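Local atomic coordinates of putative sugar binding protein (Bacteroides vulgatus ATCC 8482, PDB entry 3KEZ), a protein that probably binds sugars or other nutrients at the outer membrane as a member of the SusD family, and carries a bound calcium ion. Residues 336-341 and 362-367; 299-304 and 366-371; 118-123 and 174-179; 134-139 and 436-441. One frame throughout, in Å; residues are numbered along the deposited sequence. Where two conformers were deposited one is given.

Interaction 1. Residues 336-341 and 362-367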
loop_
_atom_site.group_PDB
_atom_site.type_symbol
_atom_site.label_atom_id
_atom_site.label_comp_id
_atom_site.label_asym_id
_atom_site.label_seq_id
_atom_site.Cartn_x
_atom_site.Cartn_y
_atom_site.Cartn_z
ATOM N N ARG A 336 3.148 4.664 -6.568
ATOM C CA ARG A 336 3.076 5.703 -7.570
ATOM C C ARG A 336 3.932 6.925 -7.229
ATOM O O ARG A 336 4.021 7.303 -6.048
ATOM C CB ARG A 336 1.625 6.185 -7.706
ATOM C CG ARG A 336 0.676 5.142 -8.260
ATOM C CD ARG A 336 -0.528 5.788 -8.935
ATOM N NE ARG A 336 -1.476 6.359 -7.989
ATOM C CZ ARG A 336 -1.913 7.626 -7.936
ATOM N NH1 ARG A 336 -1.458 8.559 -8.749
ATOM N NH2 ARG A 336 -2.825 7.964 -7.024
ATOM N N LEU A 337 4.503 7.563 -8.265
ATOM C CA LEU A 337 5.237 8.820 -8.091
ATOM C C LEU A 337 4.442 9.892 -7.345
ATOM O O LEU A 337 5.030 10.648 -6.575
ATOM C CB LEU A 337 5.692 9.389 -9.406
ATOM C CG LEU A 337 6.684 10.536 -9.362
ATOM C CD1 LEU A 337 8.047 10.171 -8.670
ATOM C CD2 LEU A 337 6.936 10.995 -10.816
ATOM N N SER A 338 3.116 9.930 -7.535
ATOM C CA SER A 338 2.251 10.865 -6.813
ATOM C C SER A 338 2.430 10.736 -5.297
ATOM O O SER A 338 2.398 11.736 -4.603
ATOM C CB SER A 338 0.758 10.668 -7.182
ATOM O OG SER A 338 0.428 11.086 -8.490
ATOM N N GLU A 339 2.616 9.504 -4.790
ATOM C CA GLU A 339 2.851 9.305 -3.362
ATOM C C GLU A 339 4.212 9.891 -2.932
ATOM O O GLU A 339 4.290 10.486 -1.839
ATOM C CB GLU A 339 2.721 7.843 -2.882
ATOM C CG GLU A 339 2.804 7.731 -1.326
ATOM C CD GLU A 339 3.117 6.359 -0.801
ATOM O OE1 GLU A 339 3.077 5.398 -1.592
ATOM O OE2 GLU A 339 3.363 6.217 0.437
ATOM N N ALA A 340 5.266 9.749 -3.736
ATOM C CA ALA A 340 6.526 10.403 -3.361
ATOM C C ALA A 340 6.299 11.892 -3.195
ATOM O O ALA A 340 6.791 12.453 -2.220
ATOM C CB ALA A 340 7.691 10.121 -4.311
ATOM N N TYR A 341 5.535 12.527 -4.088
ATOM C CA TYR A 341 5.248 13.967 -3.944
ATOM C C TYR A 341 4.532 14.273 -2.616
ATOM O O TYR A 341 4.896 15.207 -1.925
ATOM C CB TYR A 341 4.428 14.509 -5.110
ATOM C CG TYR A 341 5.265 14.933 -6.280
ATOM C CD1 TYR A 341 5.770 13.984 -7.175
ATOM C CD2 TYR A 341 5.516 16.269 -6.526
ATOM C CE1 TYR A 341 6.583 14.374 -8.239
ATOM C CE2 TYR A 341 6.284 16.673 -7.593
ATOM C CZ TYR A 341 6.829 15.719 -8.442
ATOM O OH TYR A 341 7.591 16.108 -9.515
ATOM N N ASN A 362 1.809 21.461 -4.586
ATOM C CA ASN A 362 1.232 22.178 -5.700
ATOM C C ASN A 362 1.243 21.324 -6.974
ATOM O O ASN A 362 0.326 21.415 -7.773
ATOM C CB ASN A 362 1.908 23.544 -5.928
ATOM C CG ASN A 362 0.908 24.674 -6.062
ATOM O OD1 ASN A 362 -0.295 24.502 -5.841
ATOM N ND2 ASN A 362 1.404 25.849 -6.426
ATOM N N SER A 363 2.236 20.467 -7.130
ATOM C CA SER A 363 2.298 19.577 -8.269
ATOM C C SER A 363 1.058 18.639 -8.293
ATOM O O SER A 363 0.475 18.419 -9.356
ATOM C CB SER A 363 3.629 18.785 -8.260
ATOM O OG SER A 363 4.728 19.621 -8.629
ATOM N N ILE A 364 0.658 18.117 -7.130
ATOM C CA ILE A 364 -0.534 17.282 -7.030
ATOM C C ILE A 364 -1.810 18.106 -7.236
ATOM O O ILE A 364 -2.651 17.729 -8.067
ATOM C CB ILE A 364 -0.570 16.469 -5.744
ATOM C CG1 ILE A 364 0.682 15.575 -5.672
ATOM C CG2 ILE A 364 -1.797 15.604 -5.682
ATOM C CD1 ILE A 364 0.940 14.660 -6.945
ATOM N N VAL A 365 -1.955 19.193 -6.475
ATOM C CA VAL A 365 -3.075 20.141 -6.613
ATOM C C VAL A 365 -3.291 20.591 -8.063
ATOM O O VAL A 365 -4.385 20.468 -8.590
ATOM C CB VAL A 365 -2.841 21.397 -5.788
ATOM C CG1 VAL A 365 -3.849 22.472 -6.173
ATOM C CG2 VAL A 365 -2.880 21.051 -4.292
ATOM N N GLN A 366 -2.234 21.080 -8.713
ATOM C CA GLN A 366 -2.373 21.637 -10.052
ATOM C C GLN A 366 -2.578 20.573 -11.150
ATOM O O GLN A 366 -3.210 20.844 -12.147
ATOM C CB GLN A 366 -1.216 22.595 -10.382
ATOM C CG GLN A 366 -1.302 23.801 -9.443
ATOM C CD GLN A 366 -0.311 24.882 -9.693
ATOM O OE1 GLN A 366 0.803 24.610 -10.110
ATOM N NE2 GLN A 366 -0.702 26.137 -9.404
ATOM N N ARG A 367 -2.070 19.368 -10.955
ATOM C CA ARG A 367 -2.429 18.266 -11.866
ATOM C C ARG A 367 -3.945 17.903 -11.780
ATOM O O ARG A 367 -4.594 17.589 -12.795
ATOM C CB ARG A 367 -1.520 17.065 -11.588
ATOM C CG ARG A 367 -1.613 15.923 -12.589
ATOM C CD ARG A 367 -2.692 14.884 -12.238
ATOM N NE ARG A 367 -2.506 14.236 -10.934
ATOM C CZ ARG A 367 -1.618 13.282 -10.658
ATOM N NH1 ARG A 367 -0.771 12.813 -11.587
ATOM N NH2 ARG A 367 -1.587 12.796 -9.437
#
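Ser338 and Tyr341 meet Ser363, Ile364 and Arg367 inside a helical hairpin, in which helix 337-350 turns back through a short loop into helix 354-368, in keeping with the largely helical, TPR-related build of SusD proteins. The local axes lie 10.0 Å apart and run at 127°, a splayed antiparallel pairing, and side chains rather than backbones bridge the gap. Tyr341 works from two places. Its CB rests 3.9 Å from Ile364 CG1, while farther out its CE2 comes 3.5 Å from Ser363 CB; the hydroxyl beyond is held by Glu227. Ile364 CG1 stands anti to the carbonyl carbon (chi1 -59°), and chi2 then brings CD1 against both Tyr341 CB and Ser338 OG. Beside this apolar patch, toward the N-terminal end of helix 337-350, the contact turns polar. Arg336 NH1, from the N-cap residue, and Arg367 NH2 lie 4.3 Å apart, a meeting of like charges that acidic neighbours probably make tolerable: Glu254 and Glu391 form salt bridges with both arginines, and Glu395 with Arg336. Ser338 OG, also bonded to Glu254, joins the two helices directly, for Arg367 NH2 donates to it at 2.8 Å along a nearly straight 166° bond lying in the guanidinium plane.

Interaction 2. Residues 299-304 and 366-371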
loop_
_atom_site.group_PDB
_atom_site.type_symbol
_atom_site.label_atom_id
_atom_site.label_comp_id
_atom_site.label_asym_id
_atom_site.label_seq_id
_atom_site.Cartn_x
_atom_site.Cartn_y
_atom_site.Cartn_z
ATOM N N LYS A 299 -14.137 20.732 -10.901
ATOM C CA LYS A 299 -13.182 20.491 -11.997
ATOM C C LYS A 299 -12.036 19.583 -11.589
ATOM O O LYS A 299 -11.062 19.404 -12.339
ATOM C CB LYS A 299 -12.692 21.805 -12.567
ATOM C CG LYS A 299 -13.837 22.564 -13.244
ATOM C CD LYS A 299 -13.421 23.955 -13.634
ATOM C CE LYS A 299 -14.544 24.658 -14.335
ATOM N NZ LYS A 299 -15.156 23.792 -15.376
ATOM N N ASP A 300 -12.161 18.969 -10.420
ATOM C CA ASP A 300 -11.122 18.086 -9.923
ATOM C C ASP A 300 -11.083 16.877 -10.849
ATOM O O ASP A 300 -12.094 16.163 -11.004
ATOM C CB ASP A 300 -11.403 17.692 -8.448
ATOM C CG ASP A 300 -10.232 16.964 -7.799
ATOM O OD1 ASP A 300 -9.698 16.014 -8.421
ATOM O OD2 ASP A 300 -9.819 17.349 -6.695
ATOM N N VAL A 301 -9.928 16.624 -11.470
ATOM C CA VAL A 301 -9.843 15.532 -12.468
ATOM C C VAL A 301 -10.131 14.161 -11.837
ATOM O O VAL A 301 -10.574 13.240 -12.517
ATOM C CB VAL A 301 -8.487 15.512 -13.177
ATOM C CG1 VAL A 301 -7.444 14.852 -12.294
ATOM C CG2 VAL A 301 -8.596 14.849 -14.558
ATOM N N ARG A 302 -9.966 14.019 -10.528
ATOM C CA ARG A 302 -10.202 12.724 -9.915
ATOM C C ARG A 302 -11.693 12.346 -9.857
ATOM O O ARG A 302 -12.037 11.173 -9.704
ATOM C CB ARG A 302 -9.531 12.659 -8.534
ATOM C CG ARG A 302 -8.010 12.738 -8.657
ATOM C CD ARG A 302 -7.308 13.137 -7.367
ATOM N NE ARG A 302 -7.656 14.494 -6.939
ATOM C CZ ARG A 302 -6.884 15.259 -6.162
ATOM N NH1 ARG A 302 -5.690 14.832 -5.724
ATOM N NH2 ARG A 302 -7.319 16.446 -5.811
ATOM N N LEU A 303 -12.583 13.331 -9.993
ATOM C CA LEU A 303 -13.997 13.017 -10.189
ATOM C C LEU A 303 -14.176 12.133 -11.432
ATOM O O LEU A 303 -15.070 11.289 -11.447
ATOM C CB LEU A 303 -14.860 14.280 -10.306
ATOM C CG LEU A 303 -15.011 15.120 -9.034
ATOM C CD1 LEU A 303 -15.502 16.547 -9.337
ATOM C CD2 LEU A 303 -15.983 14.370 -8.127
ATOM N N LYS A 304 -13.298 12.264 -12.431
ATOM C CA LYS A 304 -13.457 11.484 -13.663
ATOM C C LYS A 304 -13.026 10.018 -13.593
ATOM O O LYS A 304 -13.113 9.306 -14.595
ATOM C CB LYS A 304 -12.709 12.171 -14.798
ATOM C CG LYS A 304 -13.341 13.471 -15.235
ATOM C CD LYS A 304 -12.450 14.173 -16.249
ATOM C CE LYS A 304 -13.154 15.367 -16.886
ATOM N NZ LYS A 304 -12.411 15.845 -18.081
ATOM N N GLN A 366 -2.234 21.080 -8.713
ATOM C CA GLN A 366 -2.373 21.637 -10.052
ATOM C C GLN A 366 -2.578 20.573 -11.150
ATOM O O GLN A 366 -3.210 20.844 -12.147
ATOM C CB GLN A 366 -1.216 22.595 -10.382
ATOM C CG GLN A 366 -1.302 23.801 -9.443
ATOM C CD GLN A 366 -0.311 24.882 -9.693
ATOM O OE1 GLN A 366 0.803 24.610 -10.110
ATOM N NE2 GLN A 366 -0.702 26.137 -9.404
ATOM N N ARG A 367 -2.070 19.368 -10.955
ATOM C CA ARG A 367 -2.429 18.266 -11.866
ATOM C C ARG A 367 -3.945 17.903 -11.780
ATOM O O ARG A 367 -4.594 17.589 -12.795
ATOM C CB ARG A 367 -1.520 17.065 -11.588
ATOM C CG ARG A 367 -1.613 15.923 -12.589
ATOM C CD ARG A 367 -2.692 14.884 -12.238
ATOM N NE ARG A 367 -2.506 14.236 -10.934
ATOM C CZ ARG A 367 -1.618 13.282 -10.658
ATOM N NH1 ARG A 367 -0.771 12.813 -11.587
ATOM N NH2 ARG A 367 -1.587 12.796 -9.437
ATOM N N ALA A 368 -4.522 17.980 -10.593
ATOM C CA ALA A 368 -5.962 17.718 -10.434
ATOM C C ALA A 368 -6.833 18.868 -11.008
ATOM O O ALA A 368 -7.923 18.639 -11.519
ATOM C CB ALA A 368 -6.310 17.456 -8.962
ATOM N N ASN A 369 -6.334 20.097 -10.931
ATOM C CA ASN A 369 -7.020 21.255 -11.487
ATOM C C ASN A 369 -6.003 22.391 -11.610
ATOM O O ASN A 369 -5.604 22.975 -10.600
ATOM C CB ASN A 369 -8.183 21.664 -10.570
ATOM C CG ASN A 369 -8.947 22.854 -11.095
ATOM O OD1 ASN A 369 -8.520 23.473 -12.061
ATOM N ND2 ASN A 369 -10.066 23.207 -10.439
ATOM N N PRO A 370 -5.584 22.730 -12.841
ATOM C CA PRO A 370 -4.542 23.743 -12.968
ATOM C C PRO A 370 -4.930 25.147 -12.526
ATOM O O PRO A 370 -4.057 25.979 -12.376
ATOM C CB PRO A 370 -4.229 23.746 -14.484
ATOM C CG PRO A 370 -5.391 23.100 -15.113
ATOM C CD PRO A 370 -5.852 22.069 -14.127
ATOM N N GLU A 371 -6.217 25.420 -12.343
ATOM C CA GLU A 371 -6.634 26.727 -11.855
ATOM C C GLU A 371 -6.449 26.897 -10.338
ATOM O O GLU A 371 -6.550 27.999 -9.817
ATOM C CB GLU A 371 -8.075 26.991 -12.266
ATOM C CG GLU A 371 -8.226 27.102 -13.778
ATOM C CD GLU A 371 -7.360 28.195 -14.349
ATOM O OE1 GLU A 371 -7.244 29.248 -13.697
ATOM O OE2 GLU A 371 -6.801 28.016 -15.448
#
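Ala368 sits at the tight centre of this contact, where the turn between helix 288-295 and strand 306-309 is laid against the C-terminal end of helix 354-368. Its methyl lies over one face of the Arg302 guanidinium, 3.4 Å above the plane and displaced toward the rim. Asp300 CG is anti to the backbone N (chi1 -170°), which carries the carboxylate round to Arg302 for a side-on grip: Arg302 NE bonds to Asp300 OD1, and Arg302 NH2 to Asp300 OD2 at 2.8 Å in a straight line. Asp300 OD1 also accepts the backbone N of Arg302 through its anti lone pair, closing an Asx turn at the start of the 3-10 segment. Beside this layer, Val301 N donates to Ala368 O at 2.8 Å. Packing slackens toward Lys299, whose CB approaches Asn369 ND2 to 3.7 Å before the rest of its chain runs off to solvent, while the buried Asn369 holds Glu371 N with OD1, a second Asx turn, and Asp297 with ND2. Arg302 NH1 also reaches Glu387 and Glu391 of helix 381-392. Together with Asp300 these two probably balance the Arg302 charge, and the Asp300 grip fixes the guanidinium plane on which Ala368 CB packs.

Interaction 3. Residues 118-123 and 174-179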
loop_
_atom_site.group_PDB
_atom_site.type_symbol
_atom_site.label_atom_id
_atom_site.label_comp_id
_atom_site.label_asym_id
_atom_site.label_seq_id
_atom_site.Cartn_x
_atom_site.Cartn_y
_atom_site.Cartn_z
ATOM N N GLN A 118 15.913 -6.498 -4.730
ATOM C CA GLN A 118 14.483 -6.825 -4.828
ATOM C C GLN A 118 14.004 -7.630 -3.606
ATOM O O GLN A 118 12.986 -7.308 -3.009
ATOM C CB GLN A 118 14.175 -7.555 -6.141
ATOM C CG GLN A 118 14.348 -6.705 -7.398
ATOM C CD GLN A 118 13.924 -7.487 -8.631
ATOM O OE1 GLN A 118 12.903 -8.150 -8.601
ATOM N NE2 GLN A 118 14.692 -7.401 -9.701
ATOM N N ALA A 119 14.787 -8.625 -3.216
ATOM C CA ALA A 119 14.482 -9.471 -2.056
ATOM C C ALA A 119 14.426 -8.679 -0.748
ATOM O O ALA A 119 13.518 -8.883 0.073
ATOM C CB ALA A 119 15.495 -10.586 -1.947
ATOM N N LEU A 120 15.386 -7.769 -0.566
ATOM C CA LEU A 120 15.420 -6.869 0.584
ATOM C C LEU A 120 14.205 -5.916 0.616
ATOM O O LEU A 120 13.570 -5.785 1.646
ATOM C CB LEU A 120 16.713 -6.046 0.594
ATOM C CG LEU A 120 17.941 -6.828 1.075
ATOM C CD1 LEU A 120 19.238 -6.121 0.723
ATOM C CD2 LEU A 120 17.822 -7.053 2.595
ATOM N N ALA A 121 13.904 -5.255 -0.505
ATOM C CA ALA A 121 12.755 -4.366 -0.567
ATOM C C ALA A 121 11.437 -5.071 -0.269
ATOM O O ALA A 121 10.620 -4.585 0.508
ATOM C CB ALA A 121 12.713 -3.641 -1.935
ATOM N N ILE A 122 11.255 -6.250 -0.852
ATOM C CA ILE A 122 10.090 -7.062 -0.653
ATOM C C ILE A 122 9.976 -7.510 0.803
ATOM O O ILE A 122 8.927 -7.403 1.367
ATOM C CB ILE A 122 10.054 -8.258 -1.631
ATOM C CG1 ILE A 122 9.802 -7.725 -3.044
ATOM C CG2 ILE A 122 8.918 -9.234 -1.326
ATOM C CD1 ILE A 122 10.082 -8.722 -4.186
ATOM N N ARG A 123 11.065 -7.952 1.424
ATOM C CA ARG A 123 11.007 -8.335 2.834
ATOM C C ARG A 123 10.604 -7.157 3.720
ATOM O O ARG A 123 9.844 -7.340 4.660
ATOM C CB ARG A 123 12.320 -8.949 3.330
ATOM C CG ARG A 123 12.195 -9.591 4.724
ATOM C CD ARG A 123 13.423 -10.443 5.030
ATOM N NE ARG A 123 14.616 -9.616 5.213
ATOM C CZ ARG A 123 15.851 -10.071 5.441
ATOM N NH1 ARG A 123 16.090 -11.380 5.522
ATOM N NH2 ARG A 123 16.845 -9.199 5.613
ATOM N N ILE A 174 13.327 -0.742 7.984
ATOM C CA ILE A 174 14.149 0.374 7.485
ATOM C C ILE A 174 15.511 -0.147 7.010
ATOM O O ILE A 174 16.013 0.252 5.942
ATOM C CB ILE A 174 14.269 1.478 8.586
ATOM C CG1 ILE A 174 12.903 2.173 8.770
ATOM C CG2 ILE A 174 15.330 2.523 8.253
ATOM C CD1 ILE A 174 12.813 3.101 10.025
ATOM N N SER A 175 16.104 -1.062 7.772
ATOM C CA SER A 175 17.378 -1.633 7.340
ATOM C C SER A 175 17.281 -2.321 5.988
ATOM O O SER A 175 18.129 -2.092 5.140
ATOM C CB SER A 175 17.934 -2.616 8.367
ATOM O OG SER A 175 19.075 -3.231 7.863
ATOM N N ASP A 176 16.253 -3.159 5.787
ATOM C CA ASP A 176 16.076 -3.852 4.510
ATOM C C ASP A 176 15.871 -2.853 3.381
ATOM O O ASP A 176 16.554 -2.887 2.360
ATOM C CB ASP A 176 14.861 -4.807 4.581
ATOM C CG ASP A 176 15.143 -6.086 5.363
ATOM O OD1 ASP A 176 16.323 -6.316 5.755
ATOM O OD2 ASP A 176 14.173 -6.883 5.564
ATOM N N LEU A 177 14.948 -1.921 3.591
ATOM C CA LEU A 177 14.620 -0.966 2.520
ATOM C C LEU A 177 15.771 -0.044 2.193
ATOM O O LEU A 177 16.068 0.204 1.015
ATOM C CB LEU A 177 13.324 -0.202 2.818
ATOM C CG LEU A 177 12.007 -0.904 2.529
ATOM C CD1 LEU A 177 10.804 -0.220 3.244
ATOM C CD2 LEU A 177 11.740 -1.022 0.992
ATOM N N LYS A 178 16.448 0.458 3.212
ATOM C CA LYS A 178 17.566 1.348 2.968
ATOM C C LYS A 178 18.643 0.664 2.133
ATOM O O LYS A 178 19.192 1.225 1.187
ATOM C CB LYS A 178 18.152 1.794 4.307
ATOM C CG LYS A 178 19.131 2.945 4.188
ATOM C CD LYS A 178 19.434 3.551 5.553
ATOM C CE LYS A 178 20.632 4.505 5.434
ATOM N NZ LYS A 178 20.370 5.660 4.474
ATOM N N ASN A 179 18.961 -0.552 2.535
ATOM C CA ASN A 179 19.923 -1.373 1.827
ATOM C C ASN A 179 19.479 -1.681 0.409
ATOM O O ASN A 179 20.302 -1.667 -0.496
ATOM C CB ASN A 179 20.144 -2.659 2.601
ATOM C CG ASN A 179 21.069 -2.458 3.773
ATOM O OD1 ASN A 179 22.136 -1.861 3.628
ATOM N ND2 ASN A 179 20.677 -2.943 4.941
HETATM O O HOH W 1 11.845 -6.545 6.818
#
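Arg123 and Asp176 form a buried salt bridge between two helices, with each carboxylate oxygen taking its own nitrogen. Arg123 NE donates to Asp176 OD2 at 2.8 Å, and Arg123 NH2 to Asp176 OD1 at 2.9 Å, a side-on grip in which both oxygens lie near the guanidinium plane. The carboxylate does not lie flat with it: the two planes are 27° apart, and both bonds arrive out of the carboxylate plane, with OD1 met on its syn side. OD2 has a second donor in a water, 2.7 Å away, which also gives a weak bond to the backbone O of Arg123. The remaining nitrogen, Arg123 NH1, is bonded to Asn93 OD1 on helix 80-96, so the arginine links a third helix to the pair. The setting is close antiparallel packing of helices 109-134 and 166-183 in the helical bundle of the SusD fold, with local axes only 7.5 Å apart at 146°. Asp176 CB packs directly on the backbone O of Leu120 at 3.4 Å, and the small Ala121 gives room for Leu177 CD2, 4.0 Å from Ala121 CB. Leu120, its CG anti to the carbonyl carbon (chi1 -77°), flanks the salt bridge, CD2 resting 3.6 Å from Asp176 OD1. Its other methyl, CD1, reaches along the second helix to Asn179 CB.

Interaction 4. Residues 134-139 and 436-441. With EDO (1,2-ethanediol), chain E; PO4 (phosphate ion), chain D.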
loop_
_atom_site.group_PDB
_atom_site.type_symbol
_atom_site.label_atom_id
_atom_site.label_comp_id
_atom_site.label_asym_id
_atom_site.label_seq_id
_atom_site.Cartn_x
_atom_site.Cartn_y
_atom_site.Cartn_z
ATOM N N PHE A 134 -1.130 -5.773 12.233
ATOM C CA PHE A 134 -1.271 -6.529 13.478
ATOM C C PHE A 134 -0.739 -5.827 14.743
ATOM O O PHE A 134 -0.917 -6.362 15.837
ATOM C CB PHE A 134 -0.619 -7.921 13.359
ATOM C CG PHE A 134 -1.315 -8.842 12.353
ATOM C CD1 PHE A 134 -2.477 -9.502 12.689
ATOM C CD2 PHE A 134 -0.799 -9.002 11.071
ATOM C CE1 PHE A 134 -3.134 -10.310 11.764
ATOM C CE2 PHE A 134 -1.431 -9.850 10.139
ATOM C CZ PHE A 134 -2.591 -10.473 10.468
ATOM N N GLY A 135 -0.103 -4.672 14.581
ATOM C CA GLY A 135 0.462 -3.889 15.688
ATOM C C GLY A 135 0.042 -2.431 15.678
ATOM O O GLY A 135 -0.130 -1.824 14.619
ATOM N N TYR A 136 -0.142 -1.860 16.871
ATOM C CA TYR A 136 -0.457 -0.442 16.999
ATOM C C TYR A 136 0.596 0.443 16.312
ATOM O O TYR A 136 1.776 0.106 16.275
ATOM C CB TYR A 136 -0.615 -0.051 18.478
ATOM C CG TYR A 136 -1.864 -0.595 19.065
ATOM C CD1 TYR A 136 -3.091 -0.226 18.569
ATOM C CD2 TYR A 136 -1.831 -1.456 20.129
ATOM C CE1 TYR A 136 -4.284 -0.728 19.117
ATOM C CE2 TYR A 136 -3.001 -1.956 20.674
ATOM C CZ TYR A 136 -4.216 -1.598 20.161
ATOM O OH TYR A 136 -5.376 -2.095 20.714
ATOM N N PRO A 137 0.162 1.574 15.736
ATOM C CA PRO A 137 1.085 2.497 15.042
ATOM C C PRO A 137 2.239 2.922 15.918
ATOM O O PRO A 137 2.062 3.173 17.122
ATOM C CB PRO A 137 0.207 3.714 14.736
ATOM C CG PRO A 137 -0.973 3.572 15.617
ATOM C CD PRO A 137 -1.183 2.138 15.857
ATOM N N TYR A 138 3.396 3.038 15.295
ATOM C CA TYR A 138 4.646 3.377 15.947
ATOM C C TYR A 138 4.486 4.566 16.892
ATOM O O TYR A 138 4.824 4.470 18.078
ATOM C CB TYR A 138 5.713 3.682 14.896
ATOM C CG TYR A 138 7.047 3.942 15.529
ATOM C CD1 TYR A 138 7.381 5.218 15.973
ATOM C CD2 TYR A 138 7.966 2.897 15.749
ATOM C CE1 TYR A 138 8.578 5.463 16.585
ATOM C CE2 TYR A 138 9.163 3.141 16.374
ATOM C CZ TYR A 138 9.454 4.430 16.799
ATOM O OH TYR A 138 10.618 4.716 17.435
ATOM N N LEU A 139 3.929 5.672 16.377
ATOM C CA LEU A 139 3.868 6.904 17.148
ATOM C C LEU A 139 2.903 6.895 18.332
ATOM O O LEU A 139 2.943 7.804 19.153
ATOM C CB LEU A 139 3.581 8.094 16.242
ATOM C CG LEU A 139 4.699 8.380 15.295
ATOM C CD1 LEU A 139 4.164 9.366 14.286
ATOM C CD2 LEU A 139 5.941 8.935 16.135
ATOM N N HIS A 436 -9.308 -1.317 19.633
ATOM C CA HIS A 436 -8.545 -2.560 19.558
ATOM C C HIS A 436 -8.738 -3.254 18.249
ATOM O O HIS A 436 -7.884 -4.042 17.840
ATOM C CB HIS A 436 -8.858 -3.479 20.716
ATOM C CG HIS A 436 -10.165 -4.216 20.598
ATOM N ND1 HIS A 436 -11.379 -3.620 20.867
ATOM C CD2 HIS A 436 -10.440 -5.514 20.309
ATOM C CE1 HIS A 436 -12.349 -4.515 20.736
ATOM N NE2 HIS A 436 -11.809 -5.673 20.395
ATOM N N LYS A 437 -9.807 -2.907 17.534
ATOM C CA LYS A 437 -10.109 -3.588 16.279
ATOM C C LYS A 437 -9.499 -2.917 15.063
ATOM O O LYS A 437 -9.690 -3.407 13.968
ATOM C CB LYS A 437 -11.614 -3.804 16.091
ATOM C CG LYS A 437 -12.217 -4.567 17.242
ATOM C CD LYS A 437 -13.640 -5.106 16.994
ATOM C CE LYS A 437 -13.595 -6.566 16.490
ATOM N NZ LYS A 437 -14.958 -7.176 16.278
ATOM N N ILE A 438 -8.716 -1.842 15.229
ATOM C CA ILE A 438 -7.940 -1.349 14.095
ATOM C C ILE A 438 -6.831 -2.348 13.728
ATOM O O ILE A 438 -6.238 -2.249 12.647
ATOM C CB ILE A 438 -7.257 0.043 14.287
ATOM C CG1 ILE A 438 -6.439 0.045 15.576
ATOM C CG2 ILE A 438 -8.246 1.185 14.130
ATOM C CD1 ILE A 438 -5.284 0.969 15.532
ATOM N N LEU A 439 -6.542 -3.280 14.652
ATOM C CA LEU A 439 -5.646 -4.419 14.412
ATOM C C LEU A 439 -6.453 -5.688 14.128
ATOM O O LEU A 439 -7.399 -5.987 14.852
ATOM C CB LEU A 439 -4.762 -4.699 15.646
ATOM C CG LEU A 439 -4.073 -3.477 16.228
ATOM C CD1 LEU A 439 -3.188 -3.854 17.406
ATOM C CD2 LEU A 439 -3.263 -2.699 15.135
ATOM N N LEU A 440 -6.080 -6.442 13.087
ATOM C CA LEU A 440 -6.650 -7.790 12.941
ATOM C C LEU A 440 -6.174 -8.627 14.137
ATOM O O LEU A 440 -5.060 -8.425 14.661
ATOM C CB LEU A 440 -6.273 -8.479 11.600
ATOM C CG LEU A 440 -6.893 -7.984 10.277
ATOM C CD1 LEU A 440 -6.404 -8.790 9.065
ATOM C CD2 LEU A 440 -8.413 -8.005 10.306
ATOM N N PRO A 441 -7.033 -9.546 14.600
ATOM C CA PRO A 441 -6.533 -10.448 15.609
ATOM C C PRO A 441 -5.511 -11.416 15.011
ATOM O O PRO A 441 -5.513 -11.661 13.778
ATOM C CB PRO A 441 -7.794 -11.173 16.083
ATOM C CG PRO A 441 -8.715 -11.173 14.853
ATOM C CD PRO A 441 -8.349 -9.960 14.048
HETATM C C1 EDO E . -0.590 -4.810 21.130
HETATM O O1 EDO E . 0.634 -4.756 21.879
HETATM C C2 EDO E . -0.394 -4.805 19.607
HETATM O O2 EDO E . 0.459 -3.768 19.076
HETATM P P PO4 D . -11.589 -0.303 22.780
HETATM O O1 PO4 D . -10.944 -1.043 23.909
HETATM O O2 PO4 D . -13.081 -0.183 22.934
HETATM O O3 PO4 D . -11.028 1.111 22.735
HETATM O O4 PO4 D . -11.288 -1.088 21.534
HETATM O O HOH W 2 -6.124 -5.196 19.441
#
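The backbones of Phe134 and Leu439 come within 4.9 Å, CA to CA, where the chain leaves helix 109-134 and passes an irregular loop, yet no hydrogen bond joins the two segments directly. Leu439 fills the junction. Its CD1 stands over the centre of the Tyr136 ring, 3.5 Å from the centroid and 4° off the normal, a CH-pi contact, while CD2 approaches Gly135 O at 3.3 Å. Ile438 CD1 meets the same ring at its edge, 3.9 Å from Tyr136 CD1, and the hydroxyl end lies against CA and CB of His436. Phe134 CE1 touches Leu440 CB at 3.6 Å and points its edge at Pro441 O. Ethanediol and phosphate, probably from the crystallisation liquor, sit at the margin: Tyr136 N donates to ethanediol O2, and His436 CG, between backbone N and carbonyl carbon (chi1 77°), lets ND1 join its own N on one phosphate oxygen. Around the junction, Leu440 shares a backbone bond with Ile133 of helix 109-134, Trp82 of helix 80-96 meets the Phe134 ring edge-to-face, and Ile403 of helix 398-403 packs on Pro137 and Ile438.

Followed from the N terminus, helix 109-134 opens interaction 3 and, where it ends, interaction 4. Interaction 3 closes first, on helix 166-183, so its loop crosses the far longer one that interaction 4 completes at 436-441; that contact brings the N-terminal helical part against the loop before the last helix, 444-449. Nested inside it lie interactions 1 and 2. Interaction 2 opens at 299-304, interaction 1 at 336-341, and both close at the C-terminal end of helix 354-368, sharing Gln366 and Arg367, with interaction 2 running on into the loop after it. They touch each other, Ile364 CG2 lying 4.0 Å from Arg302 NH1, whereas interaction 3 stands about 35 Å from interaction 2, centre to centre, across the chain's middle.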